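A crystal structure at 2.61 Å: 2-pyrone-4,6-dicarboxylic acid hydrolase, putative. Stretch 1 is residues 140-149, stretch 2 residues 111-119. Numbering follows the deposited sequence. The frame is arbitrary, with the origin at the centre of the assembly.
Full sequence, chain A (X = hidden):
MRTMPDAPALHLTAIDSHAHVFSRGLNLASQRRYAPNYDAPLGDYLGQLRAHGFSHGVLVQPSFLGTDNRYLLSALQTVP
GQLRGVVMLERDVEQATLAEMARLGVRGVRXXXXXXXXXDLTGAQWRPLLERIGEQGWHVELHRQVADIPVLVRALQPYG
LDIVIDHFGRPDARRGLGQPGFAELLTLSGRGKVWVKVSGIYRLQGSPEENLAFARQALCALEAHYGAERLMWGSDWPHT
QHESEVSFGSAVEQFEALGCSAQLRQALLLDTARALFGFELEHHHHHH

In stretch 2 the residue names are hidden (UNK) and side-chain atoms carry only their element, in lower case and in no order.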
# COMPACT_ATOMS: atom_id res chain seq x y z
N VAL A 140 -9.96 -1.08 1.26
CA VAL A 140 -9.72 -1.04 -0.18
C VAL A 140 -8.55 -0.11 -0.49
O VAL A 140 -8.59 1.08 -0.17
CB VAL A 140 -10.98 -0.57 -0.96
CG1 VAL A 140 -11.62 0.60 -0.26
CG2 VAL A 140 -10.59 -0.18 -2.39
N GLU A 141 -7.52 -0.68 -1.12
CA GLU A 141 -6.32 0.08 -1.48
C GLU A 141 -6.41 0.68 -2.86
O GLU A 141 -6.76 0.00 -3.83
CB GLU A 141 -5.09 -0.82 -1.41
CG GLU A 141 -3.88 -0.14 -0.82
CD GLU A 141 -2.62 -0.94 -1.04
OE1 GLU A 141 -2.70 -2.19 -1.01
OE2 GLU A 141 -1.54 -0.34 -1.22
N LEU A 142 -6.09 1.96 -2.96
CA LEU A 142 -6.13 2.67 -4.23
C LEU A 142 -4.72 3.02 -4.71
O LEU A 142 -3.81 3.24 -3.92
CB LEU A 142 -6.96 3.94 -4.11
CG LEU A 142 -8.44 3.89 -4.53
CD1 LEU A 142 -8.93 2.47 -4.61
CD2 LEU A 142 -9.25 4.71 -3.55
N HIS A 143 -4.56 3.05 -6.03
CA HIS A 143 -3.29 3.39 -6.63
C HIS A 143 -3.55 4.01 -8.00
O HIS A 143 -3.78 3.30 -8.97
CB HIS A 143 -2.45 2.13 -6.77
CG HIS A 143 -1.10 2.37 -7.37
ND1 HIS A 143 -0.45 3.58 -7.27
CD2 HIS A 143 -0.28 1.55 -8.06
CE1 HIS A 143 0.72 3.50 -7.88
NE2 HIS A 143 0.85 2.28 -8.37
N ARG A 144 -3.53 5.34 -8.07
CA ARG A 144 -3.77 6.03 -9.33
C ARG A 144 -3.40 7.51 -9.22
O ARG A 144 -3.18 8.00 -8.12
CB ARG A 144 -5.23 5.88 -9.75
CG ARG A 144 -5.44 5.94 -11.25
CD ARG A 144 -6.89 5.69 -11.62
NE ARG A 144 -7.04 5.19 -13.00
CZ ARG A 144 -6.77 5.90 -14.09
NH1 ARG A 144 -6.33 7.15 -13.99
NH2 ARG A 144 -6.93 5.34 -15.28
N GLN A 145 -3.32 8.22 -10.35
CA GLN A 145 -2.94 9.64 -10.30
C GLN A 145 -3.79 10.36 -9.28
O GLN A 145 -4.98 10.11 -9.19
CB GLN A 145 -3.16 10.36 -11.64
CG GLN A 145 -2.61 9.68 -12.87
CD GLN A 145 -3.62 8.76 -13.48
OE1 GLN A 145 -3.71 7.59 -13.12
NE2 GLN A 145 -4.41 9.29 -14.40
N VAL A 146 -3.19 11.30 -8.54
CA VAL A 146 -3.95 12.02 -7.53
C VAL A 146 -5.20 12.64 -8.13
O VAL A 146 -6.20 12.82 -7.43
CB VAL A 146 -3.15 13.17 -6.89
CG1 VAL A 146 -2.98 14.31 -7.88
CG2 VAL A 146 -3.88 13.67 -5.66
N ALA A 147 -5.14 12.95 -9.42
CA ALA A 147 -6.26 13.57 -10.12
C ALA A 147 -7.53 12.75 -10.03
O ALA A 147 -8.62 13.32 -9.94
CB ALA A 147 -5.89 13.82 -11.57
N ASP A 148 -7.40 11.43 -10.03
CA ASP A 148 -8.55 10.54 -9.96
C ASP A 148 -8.89 10.00 -8.57
O ASP A 148 -9.97 9.43 -8.35
CB ASP A 148 -8.35 9.37 -10.93
CG ASP A 148 -8.52 9.79 -12.37
OD1 ASP A 148 -7.68 9.40 -13.22
OD2 ASP A 148 -9.50 10.53 -12.65
N ILE A 149 -7.98 10.19 -7.62
CA ILE A 149 -8.20 9.71 -6.26
C ILE A 149 -9.50 10.21 -5.62
O ILE A 149 -10.34 9.40 -5.24
CB ILE A 149 -7.00 10.08 -5.36
CG1 ILE A 149 -5.76 9.36 -5.87
CG2 ILE A 149 -7.26 9.71 -3.91
CD1 ILE A 149 -5.93 7.88 -5.96
N UNK A 111 -7.40 -2.65 -5.75
CA UNK A 111 -7.97 -2.63 -7.09
C UNK A 111 -6.80 -2.46 -8.06
O UNK A 111 -6.71 -3.15 -9.09
c UNK A 111 -8.94 -1.46 -7.22
c UNK A 111 -10.91 -2.71 -6.32
c UNK A 111 -10.93 -0.23 -6.43
c UNK A 111 -10.08 -1.44 -6.20
N UNK A 112 -5.90 -1.52 -7.70
CA UNK A 112 -4.70 -1.18 -8.47
C UNK A 112 -4.95 -0.86 -9.95
O UNK A 112 -4.82 -1.73 -10.80
o UNK A 112 -1.59 -1.15 -8.82
c UNK A 112 -3.66 -2.30 -8.36
c UNK A 112 -2.40 -2.01 -9.17
n UNK A 112 -2.23 -2.75 -10.26
N UNK A 113 -5.31 0.39 -10.24
CA UNK A 113 -5.58 0.80 -11.62
C UNK A 113 -4.30 1.25 -12.33
O UNK A 113 -3.82 0.56 -13.24
c UNK A 113 -7.57 1.99 -9.33
c UNK A 113 -6.62 1.92 -11.62
c UNK A 113 -7.88 1.69 -10.77
c UNK A 113 -8.39 0.26 -10.93
N UNK A 114 -3.77 2.40 -11.93
CA UNK A 114 -2.53 2.97 -12.46
C UNK A 114 -2.13 2.45 -13.83
O UNK A 114 -1.44 1.44 -13.94
c UNK A 114 -0.20 5.99 -13.03
c UNK A 114 -1.39 2.71 -11.49
c UNK A 114 -0.18 3.61 -11.68
se UNK A 114 -0.59 5.35 -11.43
N UNK A 115 -2.55 3.16 -14.88
CA UNK A 115 -2.24 2.71 -16.23
C UNK A 115 -3.32 1.77 -16.74
O UNK A 115 -3.12 1.07 -17.73
N UNK A 116 -4.45 1.75 -16.04
CA UNK A 116 -5.59 0.93 -16.39
C UNK A 116 -6.79 1.83 -16.64
O UNK A 116 -6.77 3.02 -16.28
o UNK A 116 -4.96 -3.37 -16.52
c UNK A 116 -5.11 -1.33 -15.25
c UNK A 116 -5.92 -0.05 -15.25
c UNK A 116 -5.63 -2.37 -16.24
n UNK A 116 -6.84 -2.14 -16.78
N UNK A 117 -7.83 1.26 -17.23
CA UNK A 117 -9.04 2.00 -17.53
C UNK A 117 -9.84 2.34 -16.27
O UNK A 117 -10.07 1.48 -15.42
c UNK A 117 -9.98 -0.27 -18.24
o UNK A 117 -11.11 -0.78 -18.06
o UNK A 117 -8.92 -0.94 -18.21
c UNK A 117 -9.90 1.22 -18.54
N UNK A 118 -10.25 3.60 -16.17
CA UNK A 118 -11.01 4.07 -15.01
C UNK A 118 -12.27 3.26 -14.74
O UNK A 118 -13.18 3.21 -15.57
c UNK A 118 -10.50 6.51 -14.40
se UNK A 118 -10.87 6.46 -12.49
c UNK A 118 -11.38 5.54 -15.18
c UNK A 118 -12.10 7.95 -12.35
N UNK A 119 -12.33 2.60 -13.58
CA UNK A 119 -13.49 1.80 -13.21
C UNK A 119 -14.56 2.66 -12.54
O UNK A 119 -14.25 3.68 -11.91
c UNK A 119 -12.89 0.77 -12.26
c UNK A 119 -11.21 2.38 -12.65
c UNK A 119 -11.86 1.58 -11.53

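Position 111 carries four side-chain carbons forked at the second, the pattern of leucine. Leu111 CD1 lies 3.8 Å from Leu142 CD1, and Leu111 CG lies 4.0 Å from Val140 CG2, so the side chain packs against apolar side chains of the strand. Leu111 also gives its backbone N to Glu141 O at 3.3 Å, a weak hydrogen bond.

At position 112 there are two carbons, the second bearing one oxygen and one nitrogen: a primary amide on a short stem, hence asparagine. CA-to-CB points away from stretch 1, yet the end of Asn112 returns, placing OD1 3.1 Å from His143 CD2, near the plane of the ring and at its edge.

Position 113 again has four carbons forked at the second, and its CB packs 3.6 Å from Arg144 NE. This is Leu113, buried, with CA-to-CB directed toward stretch 1.

The side chain at 114 runs unbranched through two carbons, a selenium and a last carbon, which identifies selenomethionine. Met114 lays its CB over the face of the His143 ring, 3.9 Å from the centroid, with SE over the same ring at 4.6 Å from the centroid. SE also sits 3.9 Å from Arg144 CA. Its backbone N makes a weak hydrogen bond to His143 O at 3.1 Å.

Position 115 has no side-chain atoms. It is glycine, and phi 88°, psi 15° suits it: a CB there would jam against the carbonyl O of Met114.

Three carbons, the third holding one oxygen and one nitrogen, make position 116 glutamine. The end of Gln116 leads away; its backbone does the work, O accepting a hydrogen bond from Arg144 NH2 at 2.5 Å.

Position 117, two carbons with two oxygens on the second, is a carboxylate: Asp117, whose CA-to-CB bond points away from stretch 1.

Position 118 repeats the unbranched chain with selenium third. Met118 sets CG over one face of the Arg144 guanidinium, 3.8 Å from CZ, and its CE reaches 3.7 Å from Asp148 OD2.

At 119 three carbons close a ring onto the backbone N, giving Pro119, which makes no contact with stretch 1.

The design rule is economical. Weak backbone bonds at Leu111 and Met114 tie the loop to the strand end and the turn beyond it, while Leu111 packs on Val140 and Leu142 of the strand, and Asn112, Leu113, Met114 and Met118 gather around His143 and Arg144. The arginine reaches a main-chain carbonyl, and its NH1 forms a salt bridge with Asp148 OD1 at 2.7 Å, so one guanidinium serves both stretches.

Stretch 2, residues 111-119: LNLMGQDMP
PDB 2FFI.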